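Local coordinates for ORF98 PTP-2 (Cydia pomonella granulosis virus, PDB 6I28), which probably removes phosphate from tyrosine, serine and threonine residues of proteins, as dual-specificity phosphatases do, perhaps including MAP kinases, at residues R13-L18 with Y117-T122; G25-M30 with A51-A56; V43-S48 with V67-D72; I125-A130 with L149-C154. One frame throughout, in Å; residues are numbered along the deposited sequence.

Contact 1: R13-L18 with Y117-T122; sequences RINQDL and YYIMRT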
loop_
_atom_site.group_PDB
_atom_site.type_symbol
_atom_site.label_atom_id
_atom_site.label_comp_id
_atom_site.label_asym_id
_atom_site.label_seq_id
_atom_site.Cartn_x
_atom_site.Cartn_y
_atom_site.Cartn_z
ATOM N N ARG A 13 4.462 11.194 -0.459
ATOM C CA ARG A 13 3.039 11.344 -0.719
ATOM C C ARG A 13 2.742 10.892 -2.132
ATOM O O ARG A 13 3.332 11.422 -3.089
ATOM C CB ARG A 13 2.558 12.782 -0.532
ATOM C CG ARG A 13 1.015 12.864 -0.711
ATOM C CD ARG A 13 0.445 14.280 -0.540
ATOM N NE ARG A 13 0.293 14.716 0.859
ATOM C CZ ARG A 13 -0.702 14.337 1.650
ATOM N NH1 ARG A 13 -1.621 13.504 1.208
ATOM N NH2 ARG A 13 -0.790 14.805 2.877
ATOM N N ILE A 14 1.839 9.925 -2.274
ATOM C CA ILE A 14 1.450 9.413 -3.590
ATOM C C ILE A 14 0.238 10.161 -4.165
ATOM O O ILE A 14 0.200 10.495 -5.355
ATOM C CB ILE A 14 1.165 7.891 -3.483
ATOM C CG1 ILE A 14 2.385 7.116 -2.978
ATOM C CG2 ILE A 14 0.713 7.308 -4.839
ATOM C CD1 ILE A 14 3.669 7.427 -3.782
ATOM N N ASN A 15 -0.794 10.407 -3.373
ATOM C CA ASN A 15 -1.954 11.201 -3.748
ATOM C C ASN A 15 -2.534 11.788 -2.461
ATOM O O ASN A 15 -1.882 11.763 -1.423
ATOM C CB ASN A 15 -2.954 10.377 -4.572
ATOM C CG ASN A 15 -3.596 9.249 -3.806
ATOM O OD1 ASN A 15 -3.544 9.171 -2.567
ATOM N ND2 ASN A 15 -4.242 8.347 -4.550
ATOM N N GLN A 16 -3.754 12.343 -2.533
ATOM C CA GLN A 16 -4.302 13.012 -1.357
ATOM C C GLN A 16 -4.588 12.038 -0.222
ATOM O O GLN A 16 -4.732 12.479 0.911
ATOM C CB GLN A 16 -5.567 13.781 -1.721
ATOM C CG GLN A 16 -5.276 15.246 -2.161
ATOM C CD GLN A 16 -4.115 15.958 -1.393
ATOM O OE1 GLN A 16 -3.153 16.452 -2.000
ATOM N NE2 GLN A 16 -4.212 15.990 -0.062
ATOM N N ASP A 17 -4.643 10.731 -0.496
ATOM C CA ASP A 17 -5.007 9.733 0.512
ATOM C C ASP A 17 -3.864 8.866 1.014
ATOM O O ASP A 17 -3.998 8.250 2.083
ATOM C CB ASP A 17 -6.067 8.748 -0.042
ATOM C CG ASP A 17 -7.286 9.413 -0.579
ATOM O OD1 ASP A 17 -7.798 10.342 0.097
ATOM O OD2 ASP A 17 -7.748 9.038 -1.742
ATOM N N LEU A 18 -2.760 8.744 0.264
ATOM C CA LEU A 18 -1.772 7.700 0.478
ATOM C C LEU A 18 -0.349 8.232 0.499
ATOM O O LEU A 18 0.013 9.062 -0.345
ATOM C CB LEU A 18 -1.828 6.633 -0.649
ATOM C CG LEU A 18 -3.075 5.796 -0.784
ATOM C CD1 LEU A 18 -2.884 4.877 -1.971
ATOM C CD2 LEU A 18 -3.399 5.008 0.516
ATOM N N TYR A 117 -2.434 -1.314 -6.083
ATOM C CA TYR A 117 -3.686 -2.051 -6.183
ATOM C C TYR A 117 -4.861 -1.194 -5.722
ATOM O O TYR A 117 -5.930 -1.186 -6.360
ATOM C CB TYR A 117 -3.629 -3.306 -5.317
ATOM C CG TYR A 117 -4.939 -4.096 -5.353
ATOM C CD1 TYR A 117 -5.455 -4.574 -6.502
ATOM C CD2 TYR A 117 -5.645 -4.334 -4.198
ATOM C CE1 TYR A 117 -6.658 -5.310 -6.546
ATOM C CE2 TYR A 117 -6.838 -5.043 -4.176
ATOM C CZ TYR A 117 -7.360 -5.530 -5.347
ATOM O OH TYR A 117 -8.547 -6.245 -5.381
ATOM N N TYR A 118 -4.691 -0.465 -4.613
ATOM C CA TYR A 118 -5.706 0.481 -4.228
ATOM C C TYR A 118 -6.053 1.455 -5.322
ATOM O O TYR A 118 -7.236 1.700 -5.561
ATOM C CB TYR A 118 -5.316 1.217 -2.945
ATOM C CG TYR A 118 -6.397 2.112 -2.454
ATOM C CD1 TYR A 118 -7.434 1.571 -1.707
ATOM C CD2 TYR A 118 -6.463 3.476 -2.772
ATOM C CE1 TYR A 118 -8.457 2.324 -1.266
ATOM C CE2 TYR A 118 -7.525 4.266 -2.266
ATOM C CZ TYR A 118 -8.530 3.657 -1.541
ATOM O OH TYR A 118 -9.620 4.340 -1.041
ATOM N N ILE A 119 -5.054 1.949 -6.086
ATOM C CA ILE A 119 -5.348 2.888 -7.164
ATOM C C ILE A 119 -5.976 2.194 -8.373
ATOM O O ILE A 119 -6.903 2.731 -8.981
ATOM C CB ILE A 119 -4.023 3.628 -7.494
ATOM C CG1 ILE A 119 -3.644 4.569 -6.318
ATOM C CG2 ILE A 119 -4.101 4.393 -8.828
ATOM C CD1 ILE A 119 -2.366 5.314 -6.519
ATOM N N MET A 120 -5.494 0.984 -8.721
ATOM C CA MET A 120 -6.111 0.189 -9.764
ATOM C C MET A 120 -7.581 -0.044 -9.494
ATOM O O MET A 120 -8.421 0.175 -10.365
ATOM C CB MET A 120 -5.417 -1.171 -9.897
ATOM C CG MET A 120 -3.998 -1.144 -10.325
ATOM S SD MET A 120 -3.235 -2.765 -10.218
ATOM C CE MET A 120 -4.391 -3.758 -11.140
ATOM N N ARG A 121 -7.930 -0.348 -8.257
ATOM C CA ARG A 121 -9.282 -0.782 -8.006
ATOM C C ARG A 121 -10.250 0.376 -7.755
ATOM O O ARG A 121 -11.411 0.322 -8.183
ATOM C CB ARG A 121 -9.290 -1.729 -6.793
ATOM C CG ARG A 121 -10.677 -2.201 -6.413
ATOM C CD ARG A 121 -10.587 -3.432 -5.533
ATOM N NE ARG A 121 -11.799 -3.702 -4.765
ATOM C CZ ARG A 121 -11.959 -4.767 -3.966
ATOM N NH1 ARG A 121 -11.013 -5.674 -3.855
ATOM N NH2 ARG A 121 -13.077 -4.926 -3.281
ATOM N N THR A 122 -9.800 1.439 -7.105
ATOM C CA THR A 122 -10.662 2.595 -6.925
ATOM C C THR A 122 -10.842 3.377 -8.230
ATOM O O THR A 122 -11.882 4.020 -8.439
ATOM C CB THR A 122 -10.123 3.532 -5.820
ATOM O OG1 THR A 122 -8.790 4.011 -6.092
ATOM C CG2 THR A 122 -10.185 2.845 -4.403
HETATM O O HOH W 1 -9.837 6.547 -2.636
#
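Leu-18 lays its CD1 methyl beside the Tyr-118 ring, 3.9 Å from CD2, the two side chains crossing obliquely. Next to them the CD1 methyl of Ile-119 meets two residues of the turn: the CG2 methyl of Ile-14 lies 4.0 Å from it, and the amide tip of Asn-15 comes to it head-on, with ND2 at 4.1 Å. An extended chain (chi2 179°) carries that methyl out from the helix. Branched aliphatics suit this buried, apolar meeting. The Asn-15 amide is polar but not left wanting, since OD1 accepts from Asp-17 N at 2.8 Å, closing an Asx turn, while ND2 donates to a glycerol, probably from the crystallisation liquor. Further out, Ile-14 N binds Leu-18 O at 2.8 Å and draws the reversal tight. The Tyr-118 ring has Thr-122 CG2 over one face, offset toward the rim, and its OH lies 2.7 Å from a water that also bonds weakly to Asp-17 OD2. Helix 127-137 adds Val-134 against both Ile-14 and Ile-119. A tight turn between strands 11-13 and 18-21, seated on helix 110-123, ties the edge of the sheet to the helical layer of a cysteine-dependent phosphatase fold.

Contact 2: G25-M30 with A51-A56; sequences GDVIAM and APIKRA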
loop_
_atom_site.group_PDB
_atom_site.type_symbol
_atom_site.label_atom_id
_atom_site.label_comp_id
_atom_site.label_asym_id
_atom_site.label_seq_id
_atom_site.Cartn_x
_atom_site.Cartn_y
_atom_site.Cartn_z
ATOM N N GLY A 25 14.576 1.479 11.127
ATOM C CA GLY A 25 14.920 1.269 12.516
ATOM C C GLY A 25 14.900 2.517 13.358
ATOM O O GLY A 25 15.266 2.456 14.548
ATOM N N ASP A 26 14.510 3.652 12.776
ATOM C CA ASP A 26 14.356 4.900 13.513
ATOM C C ASP A 26 12.862 5.183 13.605
ATOM O O ASP A 26 12.253 5.825 12.735
ATOM C CB ASP A 26 15.120 6.032 12.863
ATOM C CG ASP A 26 15.021 7.326 13.647
ATOM O OD1 ASP A 26 14.233 7.421 14.622
ATOM O OD2 ASP A 26 15.726 8.272 13.278
ATOM N N VAL A 27 12.256 4.713 14.686
ATOM C CA VAL A 27 10.834 4.970 14.824
ATOM C C VAL A 27 10.581 6.438 15.127
ATOM O O VAL A 27 9.471 6.920 14.897
ATOM C CB VAL A 27 10.217 4.079 15.913
ATOM C CG1 VAL A 27 10.317 2.620 15.518
ATOM C CG2 VAL A 27 10.912 4.291 17.225
ATOM N N ILE A 28 11.571 7.154 15.667
ATOM C CA ILE A 28 11.371 8.562 16.029
ATOM C C ILE A 28 11.224 9.413 14.779
ATOM O O ILE A 28 10.328 10.264 14.682
ATOM C CB ILE A 28 12.529 9.076 16.910
ATOM C CG1 ILE A 28 12.590 8.273 18.210
ATOM C CG2 ILE A 28 12.344 10.540 17.209
ATOM C CD1 ILE A 28 11.416 8.480 19.136
ATOM N N ALA A 29 12.108 9.208 13.806
ATOM C CA ALA A 29 11.928 9.837 12.502
ATOM C C ALA A 29 10.560 9.502 11.902
ATOM O O ALA A 29 9.863 10.376 11.393
ATOM C CB ALA A 29 13.062 9.407 11.576
ATOM N N MET A 30 10.156 8.229 11.947
ATOM C CA MET A 30 8.872 7.829 11.406
ATOM C C MET A 30 7.735 8.516 12.143
ATOM O O MET A 30 6.798 9.021 11.530
ATOM C CB MET A 30 8.738 6.324 11.512
ATOM C CG MET A 30 7.479 5.786 10.920
ATOM S SD MET A 30 7.278 4.043 11.284
ATOM C CE MET A 30 6.079 3.639 10.105
ATOM N N ALA A 51 5.556 -4.654 16.979
ATOM C CA ALA A 51 5.129 -4.066 18.247
ATOM C C ALA A 51 5.897 -2.798 18.608
ATOM O O ALA A 51 5.285 -1.860 19.157
ATOM C CB ALA A 51 5.272 -5.111 19.360
ATOM N N PRO A 52 7.192 -2.695 18.337
ATOM C CA PRO A 52 7.893 -1.429 18.613
ATOM C C PRO A 52 7.395 -0.286 17.762
ATOM O O PRO A 52 7.341 0.864 18.232
ATOM C CB PRO A 52 9.354 -1.756 18.279
ATOM C CG PRO A 52 9.437 -3.303 18.446
ATOM C CD PRO A 52 8.102 -3.807 18.004
ATOM N N ILE A 53 7.072 -0.551 16.497
ATOM C CA ILE A 53 6.537 0.512 15.657
ATOM C C ILE A 53 5.172 0.938 16.177
ATOM O O ILE A 53 4.878 2.129 16.268
ATOM C CB ILE A 53 6.464 0.080 14.186
ATOM C CG1 ILE A 53 7.848 -0.305 13.688
ATOM C CG2 ILE A 53 5.941 1.215 13.353
ATOM C CD1 ILE A 53 7.834 -0.843 12.294
ATOM N N LYS A 54 4.308 -0.040 16.495
ATOM C CA LYS A 54 2.998 0.280 17.061
ATOM C C LYS A 54 3.151 1.111 18.328
ATOM O O LYS A 54 2.443 2.096 18.526
ATOM C CB LYS A 54 2.219 -0.998 17.384
ATOM C CG LYS A 54 1.632 -1.656 16.173
ATOM C CD LYS A 54 0.430 -2.580 16.454
ATOM C CE LYS A 54 -0.234 -3.009 15.104
ATOM N NZ LYS A 54 -1.580 -3.629 15.216
ATOM N N ARG A 55 4.064 0.707 19.210
ATOM C CA ARG A 55 4.238 1.415 20.467
ATOM C C ARG A 55 4.719 2.840 20.230
ATOM O O ARG A 55 4.217 3.788 20.842
ATOM C CB ARG A 55 5.221 0.657 21.362
ATOM C CG ARG A 55 5.246 1.180 22.811
ATOM C CD ARG A 55 5.899 0.171 23.816
ATOM N NE ARG A 55 5.517 -1.200 23.484
ATOM C CZ ARG A 55 6.370 -2.191 23.271
ATOM N NH1 ARG A 55 7.669 -1.984 23.378
ATOM N NH2 ARG A 55 5.912 -3.393 22.960
ATOM N N ALA A 56 5.673 3.024 19.320
ATOM C CA ALA A 56 6.254 4.351 19.165
ATOM C C ALA A 56 5.270 5.295 18.507
ATOM O O ALA A 56 5.192 6.469 18.885
ATOM C CB ALA A 56 7.547 4.278 18.356
#
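Val-27 and Met-30 of helix 27-36 pack on Ile-53 and Ala-56 of helix 51-57, joining two of the helices that lie over the central sheet of the dual-specificity phosphatase fold. The side-chain contact is apolar throughout. Val-27 divides its two methyls between neighbouring residues of helix 51-57: CG2 and CB both lie 3.6 Å from Ala-56 CB, while CG1, anti to the carbonyl carbon (chi1 -64°), is 4.2 Å from Ile-53 CG1. Alanine suits its position because a lone methyl lets the valine come so close. Deeper in, the Met-30 chain runs out extended from a CG anti to the backbone N (chi1 -177°) and meets Ile-53 at about a right angle. An unbranched methionine is long enough to reach Ile-53 and the sheet as well, where Met-30 and Ile-53 both touch His-103 of strand 100-103.

Within 25-30, polar bonds set up the start of helix 27-36. Gly-25, with a positive phi (93°) that suits a residue without a side chain, leads into Asp-26, the N-cap. Asp-26 OD1 takes a sound bond from Ala-29 N at 2.9 Å, met from above the carboxylate plane, and a weak one from Ile-28 N; its negative charge would suit the positive end of the helix dipole. Arg-31 NH1 also bridges the helices, bonding Ala-56 O. On the buried side, Met-30 SD rests 3.8 Å from Ile-53 CG2.

Contact 3: V43-S48 with V67-D72; sequences VSLIDS and VHCEDD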
loop_
_atom_site.group_PDB
_atom_site.type_symbol
_atom_site.label_atom_id
_atom_site.label_comp_id
_atom_site.label_asym_id
_atom_site.label_seq_id
_atom_site.Cartn_x
_atom_site.Cartn_y
_atom_site.Cartn_z
ATOM N N VAL A 43 -0.337 1.270 7.717
ATOM C CA VAL A 43 -0.359 -0.153 7.399
ATOM C C VAL A 43 1.097 -0.608 7.302
ATOM O O VAL A 43 1.828 -0.217 6.368
ATOM C CB VAL A 43 -1.103 -0.454 6.081
ATOM C CG1 VAL A 43 -1.070 -1.917 5.719
ATOM C CG2 VAL A 43 -2.511 0.063 6.180
ATOM N N SER A 44 1.457 -1.549 8.105
ATOM C CA SER A 44 2.824 -2.074 8.197
ATOM C C SER A 44 2.830 -3.445 7.533
ATOM O O SER A 44 2.231 -4.417 8.042
ATOM C CB SER A 44 3.292 -2.176 9.655
ATOM O OG SER A 44 3.385 -0.944 10.342
ATOM N N LEU A 45 3.534 -3.559 6.423
ATOM C CA LEU A 45 3.670 -4.800 5.669
ATOM C C LEU A 45 5.127 -5.236 5.826
ATOM O O LEU A 45 5.997 -4.938 4.996
ATOM C CB LEU A 45 3.313 -4.569 4.252
ATOM C CG LEU A 45 1.891 -4.116 3.977
ATOM C CD1 LEU A 45 1.775 -3.987 2.455
ATOM C CD2 LEU A 45 0.888 -4.980 4.569
ATOM N N ILE A 46 5.412 -5.904 6.938
ATOM C CA ILE A 46 6.780 -6.261 7.288
ATOM C C ILE A 46 6.857 -7.680 7.831
ATOM O O ILE A 46 5.880 -8.229 8.341
ATOM C CB ILE A 46 7.413 -5.285 8.310
ATOM C CG1 ILE A 46 6.635 -5.305 9.634
ATOM C CG2 ILE A 46 7.396 -3.847 7.785
ATOM C CD1 ILE A 46 7.136 -4.368 10.684
ATOM N N ASP A 47 8.067 -8.249 7.711
ATOM C CA ASP A 47 8.392 -9.573 8.239
ATOM C C ASP A 47 9.150 -9.475 9.556
ATOM O O ASP A 47 9.432 -10.501 10.167
ATOM C CB ASP A 47 9.247 -10.357 7.193
ATOM C CG ASP A 47 10.537 -9.621 6.766
ATOM O OD1 ASP A 47 10.441 -8.618 6.016
ATOM O OD2 ASP A 47 11.652 -10.121 7.132
ATOM N N SER A 48 9.462 -8.255 10.010
ATOM C CA SER A 48 10.131 -8.011 11.279
ATOM C C SER A 48 9.087 -7.762 12.365
ATOM O O SER A 48 7.879 -7.835 12.124
ATOM C CB SER A 48 11.107 -6.837 11.150
ATOM O OG SER A 48 10.501 -5.618 10.734
ATOM N N VAL A 67 0.221 -6.624 8.665
ATOM C CA VAL A 67 0.199 -7.960 8.090
ATOM C C VAL A 67 1.642 -8.459 8.003
ATOM O O VAL A 67 2.481 -7.823 7.343
ATOM C CB VAL A 67 -0.452 -7.999 6.690
ATOM C CG1 VAL A 67 -0.327 -9.401 6.134
ATOM C CG2 VAL A 67 -1.906 -7.592 6.732
ATOM N N HIS A 68 1.928 -9.582 8.651
ATOM C CA HIS A 68 3.223 -10.219 8.519
ATOM C C HIS A 68 3.344 -10.864 7.145
ATOM O O HIS A 68 2.618 -11.822 6.836
ATOM C CB HIS A 68 3.383 -11.282 9.590
ATOM C CG HIS A 68 4.718 -11.945 9.581
ATOM N ND1 HIS A 68 5.019 -13.012 8.752
ATOM C CD2 HIS A 68 5.828 -11.712 10.319
ATOM C CE1 HIS A 68 6.262 -13.398 8.973
ATOM N NE2 HIS A 68 6.768 -12.637 9.930
ATOM N N CYS A 69 4.259 -10.364 6.323
ATOM C CA CYS A 69 4.417 -10.904 4.979
ATOM C C CYS A 69 5.840 -10.659 4.513
ATOM O O CYS A 69 6.438 -9.626 4.812
ATOM C CB CYS A 69 3.459 -10.281 3.950
ATOM S SG CYS A 69 3.429 -8.427 3.983
ATOM N N GLU A 70 6.348 -11.603 3.745
ATOM C CA GLU A 70 7.667 -11.542 3.134
ATOM C C GLU A 70 7.551 -11.041 1.699
ATOM O O GLU A 70 6.463 -11.014 1.107
ATOM C CB GLU A 70 8.337 -12.921 3.162
ATOM C CG GLU A 70 8.767 -13.304 4.551
ATOM C CD GLU A 70 9.157 -14.737 4.611
ATOM O OE1 GLU A 70 9.728 -15.219 3.613
ATOM O OE2 GLU A 70 8.888 -15.393 5.638
ATOM N N ASP A 71 8.686 -10.611 1.161
ATOM C CA ASP A 71 8.813 -10.257 -0.251
ATOM C C ASP A 71 9.577 -11.437 -0.849
ATOM O O ASP A 71 10.810 -11.452 -0.923
ATOM C CB ASP A 71 9.479 -8.912 -0.452
ATOM C CG ASP A 71 9.441 -8.467 -1.896
ATOM O OD1 ASP A 71 9.286 -9.333 -2.795
ATOM O OD2 ASP A 71 9.581 -7.262 -2.134
ATOM N N ASP A 72 8.833 -12.457 -1.219
ATOM C CA ASP A 72 9.445 -13.709 -1.621
ATOM C C ASP A 72 8.388 -14.427 -2.432
ATOM O O ASP A 72 7.244 -14.555 -1.978
ATOM C CB ASP A 72 9.896 -14.525 -0.412
ATOM C CG ASP A 72 10.934 -15.567 -0.789
ATOM O OD1 ASP A 72 12.108 -15.488 -0.331
ATOM O OD2 ASP A 72 10.567 -16.461 -1.569
#
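Ser-44 O accepts the backbone N-H of Val-67 at 3.0 Å, with a C=O...N angle of 164°, so that the donor sits almost in line with the carbonyl. Further on, Ile-46 O is approached by two neighbours in succession: Cys-69 N makes a weak bond at 3.4 Å, and His-68 CA points its hydrogen at the same oxygen in a CA-H...O contact of 3.3 Å.

The side chains of Leu-45 and Val-67 lie side by side and point the same way, with Leu-45 CD2 3.9 Å from Val-67 CB. Cys-69 SG, placed between the backbone N and the carbonyl carbon (chi1 49°), comes to 3.9 Å from Leu-45 CB. These apolar groups suit the buried face, which helices 82-95 and 110-123 cover through Leu-85 and Leu-114. The segments belong to a beta-alpha-beta crossover, strand 41-46 to helix 51-57 to the edge strand 64-68, but here they splay, running 41° apart.

At the C-terminal side of the pairing the residues become polar. Asp-47 CA makes an off-centre CH-pi contact with the His-68 ring, 4.2 Å from its centroid; a flat imidazole can lie against a backbone CH at this exposed rim. Both segments reach Arg-110, the arginine of the HCX5R signature loop: Asp-47 OD1 forms a salt bridge with its NH1, and Cys-69 O accepts from the same nitrogen. Asp-71 is held by Ser-109 and Ser-143 through its two carboxylate oxygens.

Contact 4: I125-A130 with L149-C154; sequences IDYEQA and LLKGKC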
loop_
_atom_site.group_PDB
_atom_site.type_symbol
_atom_site.label_atom_id
_atom_site.label_comp_id
_atom_site.label_asym_id
_atom_site.label_seq_id
_atom_site.Cartn_x
_atom_site.Cartn_y
_atom_site.Cartn_z
ATOM N N ILE A 125 -8.448 0.998 -13.275
ATOM C CA ILE A 125 -7.409 1.151 -14.285
ATOM C C ILE A 125 -6.420 -0.004 -14.129
ATOM O O ILE A 125 -6.308 -0.613 -13.078
ATOM C CB ILE A 125 -6.669 2.515 -14.209
ATOM C CG1 ILE A 125 -5.892 2.687 -12.901
ATOM C CG2 ILE A 125 -7.640 3.667 -14.301
ATOM C CD1 ILE A 125 -5.192 4.091 -12.743
ATOM N N ASP A 126 -5.686 -0.311 -15.199
ATOM C CA ASP A 126 -4.862 -1.516 -15.173
ATOM C C ASP A 126 -3.535 -1.281 -14.463
ATOM O O ASP A 126 -3.206 -0.165 -14.046
ATOM C CB ASP A 126 -4.606 -2.022 -16.596
ATOM C CG ASP A 126 -3.770 -1.076 -17.408
ATOM O OD1 ASP A 126 -3.279 -0.032 -16.933
ATOM O OD2 ASP A 126 -3.602 -1.389 -18.574
ATOM N N TYR A 127 -2.738 -2.345 -14.333
ATOM C CA TYR A 127 -1.506 -2.240 -13.569
ATOM C C TYR A 127 -0.556 -1.201 -14.145
ATOM O O TYR A 127 -0.020 -0.367 -13.412
ATOM C CB TYR A 127 -0.806 -3.576 -13.480
ATOM C CG TYR A 127 0.595 -3.452 -12.911
ATOM C CD1 TYR A 127 0.785 -3.364 -11.554
ATOM C CD2 TYR A 127 1.730 -3.400 -13.728
ATOM C CE1 TYR A 127 2.032 -3.241 -11.006
ATOM C CE2 TYR A 127 3.020 -3.280 -13.146
ATOM C CZ TYR A 127 3.147 -3.200 -11.791
ATOM O OH TYR A 127 4.378 -3.073 -11.191
ATOM N N GLU A 128 -0.324 -1.236 -15.454
ATOM C CA GLU A 128 0.685 -0.346 -16.029
ATOM C C GLU A 128 0.293 1.117 -15.835
ATOM O O GLU A 128 1.136 1.949 -15.524
ATOM C CB GLU A 128 0.896 -0.660 -17.509
ATOM C CG GLU A 128 2.137 -1.559 -17.774
ATOM C CD GLU A 128 3.451 -0.883 -17.397
ATOM O OE1 GLU A 128 3.636 0.299 -17.792
ATOM O OE2 GLU A 128 4.289 -1.530 -16.700
ATOM N N GLN A 129 -0.990 1.449 -15.983
ATOM C CA GLN A 129 -1.425 2.823 -15.741
ATOM C C GLN A 129 -1.250 3.216 -14.271
ATOM O O GLN A 129 -0.773 4.313 -13.956
ATOM C CB GLN A 129 -2.882 3.001 -16.148
ATOM C CG GLN A 129 -3.260 4.447 -16.333
ATOM C CD GLN A 129 -4.670 4.611 -16.834
ATOM O OE1 GLN A 129 -5.205 3.745 -17.524
ATOM N NE2 GLN A 129 -5.296 5.720 -16.467
ATOM N N ALA A 130 -1.688 2.361 -13.344
ATOM C CA ALA A 130 -1.499 2.712 -11.959
ATOM C C ALA A 130 -0.030 2.745 -11.579
ATOM O O ALA A 130 0.372 3.556 -10.735
ATOM C CB ALA A 130 -2.258 1.731 -11.065
ATOM N N LEU A 149 0.622 -10.806 -9.538
ATOM C CA LEU A 149 -0.534 -10.784 -8.642
ATOM C C LEU A 149 -1.525 -9.709 -9.055
ATOM O O LEU A 149 -2.730 -9.970 -9.163
ATOM C CB LEU A 149 -0.083 -10.559 -7.206
ATOM C CG LEU A 149 -1.121 -10.218 -6.152
ATOM C CD1 LEU A 149 -1.967 -11.376 -5.865
ATOM C CD2 LEU A 149 -0.445 -9.795 -4.850
ATOM N N LEU A 150 -1.018 -8.486 -9.290
ATOM C CA LEU A 150 -1.843 -7.333 -9.592
ATOM C C LEU A 150 -2.463 -7.438 -10.972
ATOM O O LEU A 150 -3.661 -7.155 -11.162
ATOM C CB LEU A 150 -0.996 -6.070 -9.483
ATOM C CG LEU A 150 -0.431 -5.751 -8.107
ATOM C CD1 LEU A 150 0.016 -4.327 -8.018
ATOM C CD2 LEU A 150 -1.512 -6.008 -7.139
ATOM N N LYS A 151 -1.656 -7.820 -11.959
ATOM C CA LYS A 151 -2.182 -8.088 -13.292
ATOM C C LYS A 151 -3.269 -9.152 -13.248
ATOM O O LYS A 151 -4.251 -9.080 -13.989
ATOM C CB LYS A 151 -1.051 -8.509 -14.228
ATOM C CG LYS A 151 -0.014 -7.426 -14.487
ATOM C CD LYS A 151 0.970 -7.897 -15.631
ATOM C CE LYS A 151 1.959 -6.814 -16.078
ATOM N NZ LYS A 151 3.090 -7.396 -16.958
ATOM N N GLY A 152 -3.110 -10.151 -12.380
ATOM C CA GLY A 152 -4.114 -11.186 -12.240
ATOM C C GLY A 152 -5.439 -10.716 -11.685
ATOM O O GLY A 152 -6.429 -11.456 -11.800
ATOM N N LYS A 153 -5.488 -9.513 -11.104
ATOM C CA LYS A 153 -6.743 -8.934 -10.653
ATOM C C LYS A 153 -7.504 -8.240 -11.777
ATOM O O LYS A 153 -8.632 -7.787 -11.559
ATOM C CB LYS A 153 -6.510 -7.912 -9.533
ATOM C CG LYS A 153 -5.742 -8.406 -8.329
ATOM C CD LYS A 153 -6.218 -9.714 -7.752
ATOM C CE LYS A 153 -7.557 -9.620 -7.174
ATOM N NZ LYS A 153 -7.749 -10.837 -6.308
ATOM N N CYS A 154 -6.916 -8.090 -12.954
ATOM C CA CYS A 154 -7.560 -7.378 -14.040
ATOM C C CYS A 154 -8.197 -8.367 -15.000
ATOM O O CYS A 154 -7.563 -9.339 -15.407
ATOM C CB CYS A 154 -6.599 -6.486 -14.824
ATOM S SG CYS A 154 -5.564 -5.422 -13.857
#
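The start of helix 127-137 lies against the end of helix 144-151, where helix 144-151 gives way, through a turn, to strand 154-159 of the C-terminal hairpin, and Tyr-127 carries most of the contact. With CG anti to the backbone N (chi1 170°), its ring is directed toward helix 144-151. The ring brings its rim to Leu-150, whose CD1 methyl sits at the edge near the ring plane, 3.7 Å from Tyr-127 CD1 and 3.8 Å from CE1. Leucine suits the place: both CB and a branch methyl can bear on one ring edge, CB lying 3.8 Å from Tyr-127 CD1. Lys-151 packs through its methylenes, CG 4.1 Å from Tyr-127 CB and CE by the CD2 side of the ring. Its NZ is still 6.0 Å from Glu-128 OE2, so any attraction would be through space.

At the helix start Asp-126 is the N-cap, its OD1 accepting from Gln-129 N at 2.9 Å, nearly straight. Cys-154 SG lies 4.2 Å from Asp-126 CA, a short side chain whose sulfur lies against the cap residue. It is placed there by a type I turn from Lys-151 to Cys-154, in which Cys-154 N donates to Lys-151 O. Leu-150 touches Ile-116 and Cys-154 touches Met-120, so the N-capped start of helix 127-137 and the turn from helix 144-151 into strand 154-159 both rest on helix 110-123 of the dual-specificity phosphatase domain.

Contacts 1 and 4 touch, because helix 110-123 of contact 1 is followed in the chain by helix 127-137 of contact 4. Met-120 O lies 3.0 Å from Ile-125 N, a probable hydrogen bond, and Met-120 CE packs on Cys-154 SG, with the two centres about 13 Å apart. Contacts 2 and 3 meet where Ile-53 CD1 touches Ile-46 CD1 at 3.9 Å, and their segments alternate along the chain: helix 27-36, strand 41-46, helix 51-57, strand 64-68. Contacts 2 and 4 lie on opposite sides of the chain's centre, their centres about 32 Å apart. Contact 3 reaches the signature loop, and the side chain of Asp-47 is about 6 Å from a bound calcium ion, whereas that of Ile-53 in contact 2 is about 12 Å away.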